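Local coordinates for protein xylulose kinase (Bifidobacterium adolescentis ATCC 15703, PDB 3I8B) that probably catalyses the ATP-dependent phosphorylation of D-xylulose to D-xylulose 5-phosphate, as a member of the FGGY family of carbohydrate kinases, at residues Ala384-Met389 and Ala400-Glu405; Gly406-Gln411 and Thr442-Ile447; Ser334-Ala339 and Ile365-Tyr370. All blocks are in the same frame, centred on the assembly; numbering follows the deposited sequence.

Contact 1 of 3, residues Ala384-Met389 and Ala400-Glu405; sequences ATFSGM and ARAFVE
The small two-stranded antiparallel sheet of the FGGY C-terminal domain rests on helix 396-420 through Phe386 of strand 385-387, whose ring points edge-on at the face of Phe403. This is a T-shaped (edge-to-face) pair: the planes stand at 85° and the centroids lie 5.0 Å apart. The para carbon leads, with Phe386 CZ 3.5 Å from Phe403 CE2, meeting the face off-centre near its rim. In both phenylalanines CG lies beside the backbone N and anti to the carbonyl carbon (chi1 -86° in Phe386, -87° in Phe403), and these torsions bring the rings together although neither CB points straight across. The preceding residue, Ala402, directs its CB at the strand and meets the edge of the Phe386 ring at CE1, 3.8 Å away. Leu367 of the partner strand 366-368 packs against both rings, while Ala339, Ala343 and Leu344 of helix 335-344 pack against Phe403. Farther round the helix, Arg401 and Glu405 form a salt bridge within segment 400-405, NE to OE2 2.9 Å; the Arg401 N-H comes from above the carboxylate plane, and OE2 also accepts the backbone N-H of Gly361.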
loop_
_atom_site.group_PDB
_atom_site.type_symbol
_atom_site.label_atom_id
_atom_site.label_comp_id
_atom_site.label_asym_id
_atom_site.label_seq_id
_atom_site.Cartn_x
_atom_site.Cartn_y
_atom_site.Cartn_z
ATOM N N ALA A 384 -1.252 17.211 -18.553
ATOM C CA ALA A 384 -1.725 16.287 -19.585
ATOM C C ALA A 384 -1.626 16.871 -20.993
ATOM O O ALA A 384 -1.751 18.093 -21.185
ATOM C CB ALA A 384 -3.153 15.819 -19.285
ATOM N N THR A 385 -1.431 15.988 -21.974
ATOM C CA THR A 385 -1.156 16.397 -23.352
ATOM C C THR A 385 -1.851 15.537 -24.415
ATOM O O THR A 385 -1.619 14.337 -24.481
ATOM C CB THR A 385 0.345 16.305 -23.631
ATOM O OG1 THR A 385 1.052 17.222 -22.789
ATOM C CG2 THR A 385 0.643 16.620 -25.095
ATOM N N PHE A 386 -2.683 16.158 -25.254
ATOM C CA PHE A 386 -3.205 15.513 -26.462
ATOM C C PHE A 386 -2.275 15.806 -27.631
ATOM O O PHE A 386 -1.974 16.969 -27.900
ATOM C CB PHE A 386 -4.587 16.064 -26.828
ATOM C CG PHE A 386 -5.737 15.373 -26.134
ATOM C CD1 PHE A 386 -5.977 14.023 -26.333
ATOM C CD2 PHE A 386 -6.593 16.089 -25.312
ATOM C CE1 PHE A 386 -7.053 13.388 -25.704
ATOM C CE2 PHE A 386 -7.665 15.473 -24.675
ATOM C CZ PHE A 386 -7.901 14.119 -24.874
ATOM N N SER A 387 -1.851 14.765 -28.341
ATOM C CA SER A 387 -0.990 14.945 -29.505
ATOM C C SER A 387 -1.515 14.178 -30.727
ATOM O O SER A 387 -2.496 13.449 -30.633
ATOM C CB SER A 387 0.450 14.524 -29.185
ATOM O OG SER A 387 0.535 13.131 -28.937
ATOM N N GLY A 388 -0.858 14.364 -31.871
ATOM C CA GLY A 388 -1.210 13.655 -33.094
ATOM C C GLY A 388 -2.501 14.144 -33.738
ATOM O O GLY A 388 -3.079 13.468 -34.588
HETATM N N MSE A 389 -2.949 15.330 -33.346
HETATM C CA MSE A 389 -4.200 15.854 -33.864
HETATM C C MSE A 389 -4.093 16.407 -35.265
HETATM O O MSE A 389 -3.088 17.014 -35.647
HETATM C CB MSE A 389 -4.800 16.886 -32.929
HETATM C CG MSE A 389 -5.630 16.256 -31.841
HETATM SE SE MSE A 389 -6.224 17.604 -30.583
HETATM C CE MSE A 389 -7.191 18.773 -31.807
ATOM N N ALA A 400 -12.647 10.752 -27.497
ATOM C CA ALA A 400 -13.210 9.820 -26.526
ATOM C C ALA A 400 -12.307 8.597 -26.404
ATOM O O ALA A 400 -11.900 8.214 -25.312
ATOM C CB ALA A 400 -14.610 9.402 -26.943
ATOM N N ARG A 401 -11.987 7.999 -27.545
ATOM C CA ARG A 401 -11.154 6.809 -27.589
ATOM C C ARG A 401 -9.751 7.084 -27.024
ATOM O O ARG A 401 -9.153 6.215 -26.389
ATOM C CB ARG A 401 -11.077 6.279 -29.026
ATOM C CG ARG A 401 -10.236 5.028 -29.211
ATOM C CD ARG A 401 -10.841 3.833 -28.475
ATOM N NE ARG A 401 -10.202 2.578 -28.861
ATOM C CZ ARG A 401 -10.793 1.616 -29.565
ATOM N NH1 ARG A 401 -12.047 1.755 -29.969
ATOM N NH2 ARG A 401 -10.125 0.512 -29.867
ATOM N N ALA A 402 -9.239 8.294 -27.253
ATOM C CA ALA A 402 -7.927 8.689 -26.731
ATOM C C ALA A 402 -7.921 8.823 -25.205
ATOM O O ALA A 402 -6.916 8.534 -24.558
ATOM C CB ALA A 402 -7.440 9.998 -27.397
ATOM N N PHE A 403 -9.039 9.268 -24.637
ATOM C CA PHE A 403 -9.186 9.327 -23.188
ATOM C C PHE A 403 -9.104 7.917 -22.583
ATOM O O PHE A 403 -8.386 7.679 -21.607
ATOM C CB PHE A 403 -10.524 9.958 -22.807
ATOM C CG PHE A 403 -10.501 11.461 -22.713
ATOM C CD1 PHE A 403 -9.902 12.096 -21.636
ATOM C CD2 PHE A 403 -11.123 12.237 -23.679
ATOM C CE1 PHE A 403 -9.895 13.474 -21.544
ATOM C CE2 PHE A 403 -11.122 13.616 -23.590
ATOM C CZ PHE A 403 -10.510 14.234 -22.519
ATOM N N VAL A 404 -9.848 6.980 -23.165
ATOM C CA VAL A 404 -9.832 5.593 -22.678
ATOM C C VAL A 404 -8.479 4.911 -22.910
ATOM O O VAL A 404 -7.936 4.240 -22.020
ATOM C CB VAL A 404 -10.942 4.754 -23.333
ATOM C CG1 VAL A 404 -10.881 3.316 -22.837
ATOM C CG2 VAL A 404 -12.309 5.353 -23.043
ATOM N N GLU A 405 -7.935 5.076 -24.110
ATOM C CA GLU A 405 -6.668 4.454 -24.446
ATOM C C GLU A 405 -5.548 5.042 -23.597
ATOM O O GLU A 405 -4.561 4.370 -23.303
ATOM C CB GLU A 405 -6.367 4.599 -25.947
ATOM C CG GLU A 405 -7.305 3.787 -26.851
ATOM C CD GLU A 405 -6.827 3.714 -28.300
ATOM O OE1 GLU A 405 -6.018 4.584 -28.709
ATOM O OE2 GLU A 405 -7.270 2.795 -29.032
#

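Contact 2 of 3, residues Gly406-Gln411 and Thr442-Ile447; sequences GLLCSQ and TLAPSI
Leu408 and Cys409 of helix 396-420 meet Ile447 of helix 438-448, the latter being the helix of the beta-alpha-beta crossover from strand 427-431 to its parallel neighbour 452-455 in the C-terminal domain. At the contact the axes of the two short helical segments pass 9.7 Å apart at a signed crossing angle of -45°, and no hydrogen bond joins the segments.

The tight part is built round Ile447. Its CG1 presses on Leu408 CB at 3.3 Å, well inside the sum of the carbon radii, and its CD1 lies 3.3 Å from Cys409 CA, with Cys409 SG also touching that methyl. The Ile447 side chain reaches this place through an unusual first torsion (chi1 114°), with CG1 nearly eclipsing its own carbonyl carbon, consistent with local strain or with an imprecisely placed side chain. Val498 and Tyr502 of helix 496-506 pack on Cys409 as well.

Toward the N-terminal end of segment 442-447 the packing relaxes. Leu408 CD1 only brushes Ala444, 4.0 Å from its CB, and Leu443 CB comes no closer to segment 406-411 than 5.1 Å, from Leu408 CG. Thr442 stands at the exposed surface, where OG1 bonds back to the carbonyl of Glu438. On the helix face turned from segment 406-411, partly exposed Ser446 is tied by OG to Thr495 OG1. The helix is kinked at Pro445 and Ser446, whose N atoms make no bond to the preceding turn; proline has no N-H to give, and the Ser446 backbone bonds with Thr495 instead. Regular bonding resumes at Ile447, whose backbone N reaches Leu443 O at 3.2 Å, while the Ile447 O accepts a hydrogen bond from Arg412 NE.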
loop_
_atom_site.group_PDB
_atom_site.type_symbol
_atom_site.label_atom_id
_atom_site.label_comp_id
_atom_site.label_asym_id
_atom_site.label_seq_id
_atom_site.Cartn_x
_atom_site.Cartn_y
_atom_site.Cartn_z
ATOM N N GLY A 406 -5.708 6.297 -23.189
ATOM C CA GLY A 406 -4.701 6.953 -22.377
ATOM C C GLY A 406 -4.681 6.372 -20.979
ATOM O O GLY A 406 -3.630 6.077 -20.445
ATOM N N LEU A 407 -5.859 6.220 -20.390
ATOM C CA LEU A 407 -5.994 5.614 -19.075
ATOM C C LEU A 407 -5.303 4.249 -19.054
ATOM O O LEU A 407 -4.466 3.986 -18.199
ATOM C CB LEU A 407 -7.479 5.479 -18.716
ATOM C CG LEU A 407 -7.875 4.922 -17.343
ATOM C CD1 LEU A 407 -9.316 5.258 -17.047
ATOM C CD2 LEU A 407 -7.655 3.417 -17.267
ATOM N N LEU A 408 -5.652 3.393 -20.011
ATOM C CA LEU A 408 -5.107 2.035 -20.079
ATOM C C LEU A 408 -3.620 1.989 -20.381
ATOM O O LEU A 408 -2.908 1.155 -19.834
ATOM C CB LEU A 408 -5.859 1.197 -21.112
ATOM C CG LEU A 408 -7.191 0.615 -20.636
ATOM C CD1 LEU A 408 -6.974 -0.342 -19.475
ATOM C CD2 LEU A 408 -8.124 1.729 -20.226
ATOM N N CYS A 409 -3.161 2.883 -21.261
ATOM C CA CYS A 409 -1.752 2.959 -21.637
ATOM C C CYS A 409 -0.835 3.321 -20.471
ATOM O O CYS A 409 0.286 2.825 -20.389
ATOM C CB CYS A 409 -1.549 3.955 -22.787
ATOM S SG CYS A 409 -1.948 3.258 -24.416
ATOM N N SER A 410 -1.304 4.210 -19.598
ATOM C CA SER A 410 -0.559 4.574 -18.403
ATOM C C SER A 410 -0.362 3.340 -17.522
ATOM O O SER A 410 0.735 3.090 -17.035
ATOM C CB SER A 410 -1.303 5.654 -17.614
ATOM O OG SER A 410 -0.701 5.856 -16.346
ATOM N N GLN A 411 -1.429 2.572 -17.322
ATOM C CA GLN A 411 -1.333 1.355 -16.521
ATOM C C GLN A 411 -0.372 0.354 -17.179
ATOM O O GLN A 411 0.405 -0.312 -16.493
ATOM C CB GLN A 411 -2.715 0.731 -16.297
ATOM C CG GLN A 411 -3.656 1.570 -15.431
ATOM C CD GLN A 411 -3.000 2.058 -14.138
ATOM O OE1 GLN A 411 -2.201 1.352 -13.530
ATOM N NE2 GLN A 411 -3.345 3.264 -13.718
ATOM N N THR A 442 -13.445 -3.676 -21.550
ATOM C CA THR A 442 -13.406 -4.178 -22.926
ATOM C C THR A 442 -12.058 -3.989 -23.614
ATOM O O THR A 442 -11.594 -4.861 -24.356
ATOM C CB THR A 442 -14.471 -3.513 -23.810
ATOM O OG1 THR A 442 -15.777 -3.870 -23.340
ATOM C CG2 THR A 442 -14.315 -3.974 -25.252
ATOM N N LEU A 443 -11.435 -2.845 -23.379
ATOM C CA LEU A 443 -10.202 -2.518 -24.074
ATOM C C LEU A 443 -8.935 -2.975 -23.341
ATOM O O LEU A 443 -7.858 -2.988 -23.933
ATOM C CB LEU A 443 -10.153 -1.019 -24.401
ATOM C CG LEU A 443 -11.156 -0.615 -25.494
ATOM C CD1 LEU A 443 -11.186 0.885 -25.702
ATOM C CD2 LEU A 443 -10.856 -1.343 -26.801
ATOM N N ALA A 444 -9.070 -3.375 -22.076
ATOM C CA ALA A 444 -7.898 -3.749 -21.266
ATOM C C ALA A 444 -6.984 -4.824 -21.882
ATOM O O ALA A 444 -5.773 -4.618 -21.991
ATOM C CB ALA A 444 -8.314 -4.144 -19.859
ATOM N N PRO A 445 -7.553 -5.966 -22.296
ATOM C CA PRO A 445 -6.677 -7.041 -22.790
ATOM C C PRO A 445 -5.862 -6.593 -23.985
ATOM O O PRO A 445 -4.663 -6.869 -24.065
ATOM C CB PRO A 445 -7.661 -8.139 -23.215
ATOM C CG PRO A 445 -8.913 -7.853 -22.441
ATOM C CD PRO A 445 -8.975 -6.347 -22.338
ATOM N N SER A 446 -6.537 -5.915 -24.910
ATOM C CA SER A 446 -5.931 -5.360 -26.117
ATOM C C SER A 446 -4.693 -4.512 -25.818
ATOM O O SER A 446 -3.610 -4.749 -26.367
ATOM C CB SER A 446 -6.975 -4.512 -26.867
ATOM O OG SER A 446 -6.383 -3.633 -27.798
ATOM N N ILE A 447 -4.851 -3.514 -24.957
ATOM C CA ILE A 447 -3.756 -2.581 -24.759
ATOM C C ILE A 447 -2.785 -3.016 -23.636
ATOM O O ILE A 447 -1.586 -2.764 -23.723
ATOM C CB ILE A 447 -4.238 -1.076 -24.707
ATOM C CG1 ILE A 447 -4.022 -0.437 -23.346
ATOM C CG2 ILE A 447 -5.668 -0.894 -25.261
ATOM C CD1 ILE A 447 -2.682 0.212 -23.265
#

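Contact 3 of 3, residues Ser334-Ala339 and Ile365-Tyr370; sequences SRILDA and ITLVPY
Ile336, near the start of helix 335-344, extends its longer branch toward Pro369 of segment 365-370. The two side chains meet at a slant: the terminal methyl CD1 of Ile336 lies 3.3 Å from Pro369 CB, a very close methyl contact, and 3.5 Å from Pro369 CG, so the methyl abuts the CB-CG edge of the pyrrolidine ring. An extended branch carries it there, with CG1 beside the backbone N (chi1 -62°) and CD1 anti to CA (chi2 178°).

The shorter branch of Ile336 serves a second, looser neighbour. The side chains of Ile336 and Leu367 lie antiparallel in passing, with Ile336 CG2 4.1 Å from Leu367 CD2. Pro369 and Leu367, two residues apart, thus both direct their CB atoms at the helix and receive one branch of the isoleucine each, whereas the Tyr370 CB turns away and its ring lies over Val368 CG1. An inverse gamma turn is centred on Pro369, with a weak bond from Tyr370 N to Val368 O. Replacing Ile336 with an alanine would probably open a gap beside the proline ring and leave Leu367 CD2 without its methyl partner on the helix.

The contact joins helix 335-344 to the small two-stranded sheet of the C-terminal domain. Helix 396-420 lies alongside, its Leu407 touching both Ile336 and Leu337, while helix 496-506 packs on segment 365-370 through Ala505, which meets Val368, and Tyr502, which meets Pro369.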
loop_
_atom_site.group_PDB
_atom_site.type_symbol
_atom_site.label_atom_id
_atom_site.label_comp_id
_atom_site.label_asym_id
_atom_site.label_seq_id
_atom_site.Cartn_x
_atom_site.Cartn_y
_atom_site.Cartn_z
ATOM N N SER A 334 -9.290 6.529 -12.940
ATOM C CA SER A 334 -10.642 6.782 -13.391
ATOM C C SER A 334 -10.900 8.273 -13.615
ATOM O O SER A 334 -11.724 8.644 -14.454
ATOM C CB SER A 334 -11.625 6.236 -12.356
ATOM O OG SER A 334 -12.946 6.471 -12.764
ATOM N N ARG A 335 -10.206 9.129 -12.868
ATOM C CA ARG A 335 -10.410 10.568 -13.026
ATOM C C ARG A 335 -10.209 11.008 -14.483
ATOM O O ARG A 335 -10.848 11.946 -14.942
ATOM C CB ARG A 335 -9.513 11.369 -12.081
ATOM C CG ARG A 335 -8.028 11.232 -12.359
ATOM C CD ARG A 335 -7.226 11.859 -11.241
ATOM N NE ARG A 335 -7.533 13.276 -11.095
ATOM C CZ ARG A 335 -7.087 14.038 -10.100
ATOM N NH1 ARG A 335 -6.317 13.508 -9.158
ATOM N NH2 ARG A 335 -7.399 15.328 -10.048
ATOM N N ILE A 336 -9.339 10.310 -15.207
ATOM C CA ILE A 336 -9.143 10.568 -16.634
ATOM C C ILE A 336 -10.484 10.533 -17.375
ATOM O O ILE A 336 -10.742 11.324 -18.282
ATOM C CB ILE A 336 -8.210 9.513 -17.265
ATOM C CG1 ILE A 336 -6.825 9.564 -16.623
ATOM C CG2 ILE A 336 -8.116 9.704 -18.771
ATOM C CD1 ILE A 336 -5.854 8.517 -17.168
ATOM N N LEU A 337 -11.337 9.599 -16.976
ATOM C CA LEU A 337 -12.641 9.432 -17.597
ATOM C C LEU A 337 -13.594 10.558 -17.215
ATOM O O LEU A 337 -14.485 10.915 -17.991
ATOM C CB LEU A 337 -13.225 8.075 -17.202
ATOM C CG LEU A 337 -12.636 6.890 -17.963
ATOM C CD1 LEU A 337 -13.723 6.127 -18.706
ATOM C CD2 LEU A 337 -11.527 7.340 -18.911
ATOM N N ASP A 338 -13.401 11.115 -16.020
ATOM C CA ASP A 338 -14.153 12.293 -15.601
ATOM C C ASP A 338 -13.752 13.485 -16.472
ATOM O O ASP A 338 -14.602 14.228 -16.966
ATOM C CB ASP A 338 -13.896 12.594 -14.123
ATOM C CG ASP A 338 -14.404 11.481 -13.205
ATOM O OD1 ASP A 338 -15.508 10.967 -13.461
ATOM O OD2 ASP A 338 -13.704 11.115 -12.232
ATOM N N ALA A 339 -12.445 13.649 -16.660
ATOM C CA ALA A 339 -11.918 14.669 -17.554
ATOM C C ALA A 339 -12.604 14.557 -18.902
ATOM O O ALA A 339 -13.051 15.555 -19.468
ATOM C CB ALA A 339 -10.416 14.499 -17.718
ATOM N N ILE A 365 -4.622 10.092 -32.511
ATOM C CA ILE A 365 -4.602 10.938 -31.328
ATOM C C ILE A 365 -4.152 10.165 -30.092
ATOM O O ILE A 365 -4.671 9.091 -29.784
ATOM C CB ILE A 365 -5.976 11.546 -31.049
ATOM C CG1 ILE A 365 -6.398 12.461 -32.207
ATOM C CG2 ILE A 365 -5.970 12.290 -29.713
ATOM C CD1 ILE A 365 -7.815 12.992 -32.061
ATOM N N THR A 366 -3.184 10.729 -29.385
ATOM C CA THR A 366 -2.682 10.131 -28.160
ATOM C C THR A 366 -2.846 11.100 -26.997
ATOM O O THR A 366 -2.526 12.293 -27.110
ATOM C CB THR A 366 -1.201 9.782 -28.291
ATOM O OG1 THR A 366 -1.034 8.796 -29.315
ATOM C CG2 THR A 366 -0.657 9.250 -26.976
ATOM N N LEU A 367 -3.361 10.586 -25.887
ATOM C CA LEU A 367 -3.425 11.333 -24.641
ATOM C C LEU A 367 -2.371 10.807 -23.683
ATOM O O LEU A 367 -2.319 9.598 -23.438
ATOM C CB LEU A 367 -4.804 11.169 -23.992
ATOM C CG LEU A 367 -4.915 11.722 -22.566
ATOM C CD1 LEU A 367 -4.574 13.228 -22.539
ATOM C CD2 LEU A 367 -6.296 11.457 -21.960
ATOM N N VAL A 368 -1.519 11.697 -23.175
ATOM C CA VAL A 368 -0.677 11.390 -22.023
ATOM C C VAL A 368 -1.334 12.070 -20.835
ATOM O O VAL A 368 -1.221 13.284 -20.661
ATOM C CB VAL A 368 0.775 11.884 -22.188
ATOM C CG1 VAL A 368 1.596 11.604 -20.913
ATOM C CG2 VAL A 368 1.425 11.229 -23.393
ATOM N N PRO A 369 -2.035 11.287 -20.007
ATOM C CA PRO A 369 -3.020 11.841 -19.079
ATOM C C PRO A 369 -2.445 12.299 -17.749
ATOM O O PRO A 369 -3.012 11.939 -16.718
ATOM C CB PRO A 369 -3.945 10.645 -18.806
ATOM C CG PRO A 369 -3.248 9.427 -19.390
ATOM C CD PRO A 369 -1.882 9.834 -19.817
ATOM N N TYR A 370 -1.364 13.070 -17.756
ATOM C CA TYR A 370 -0.767 13.513 -16.499
ATOM C C TYR A 370 -1.493 14.735 -15.928
ATOM O O TYR A 370 -0.871 15.733 -15.560
ATOM C CB TYR A 370 0.732 13.794 -16.660
ATOM C CG TYR A 370 1.547 12.612 -17.147
ATOM C CD1 TYR A 370 1.035 11.315 -17.117
ATOM C CD2 TYR A 370 2.844 12.790 -17.612
ATOM C CE1 TYR A 370 1.788 10.232 -17.562
ATOM C CE2 TYR A 370 3.595 11.724 -18.051
ATOM C CZ TYR A 370 3.066 10.452 -18.025
ATOM O OH TYR A 370 3.832 9.408 -18.466
#

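Following the chain, contact 3 closes first: it brings helix 335-344 onto strand 366-368 across 25 residues that include helix 348-357. Contact 1 comes next, folding strand 385-387 onto helix 396-420 over an intervening ten residues, and contact 2 then spans 30 residues, including strand 427-431, to pack helix 438-448 on the same long helix. The three loops run in series, neither nested nor crossed. Contacts 1 and 3 share the small sheet, whose strands are joined by backbone bonds of Ser387 with Thr366 and of Thr385 with Val368. Helix 396-420 links contacts 1 and 2, and its Gly406 O packs on Pro369 CG of contact 3, all within the FGGY C-terminal domain.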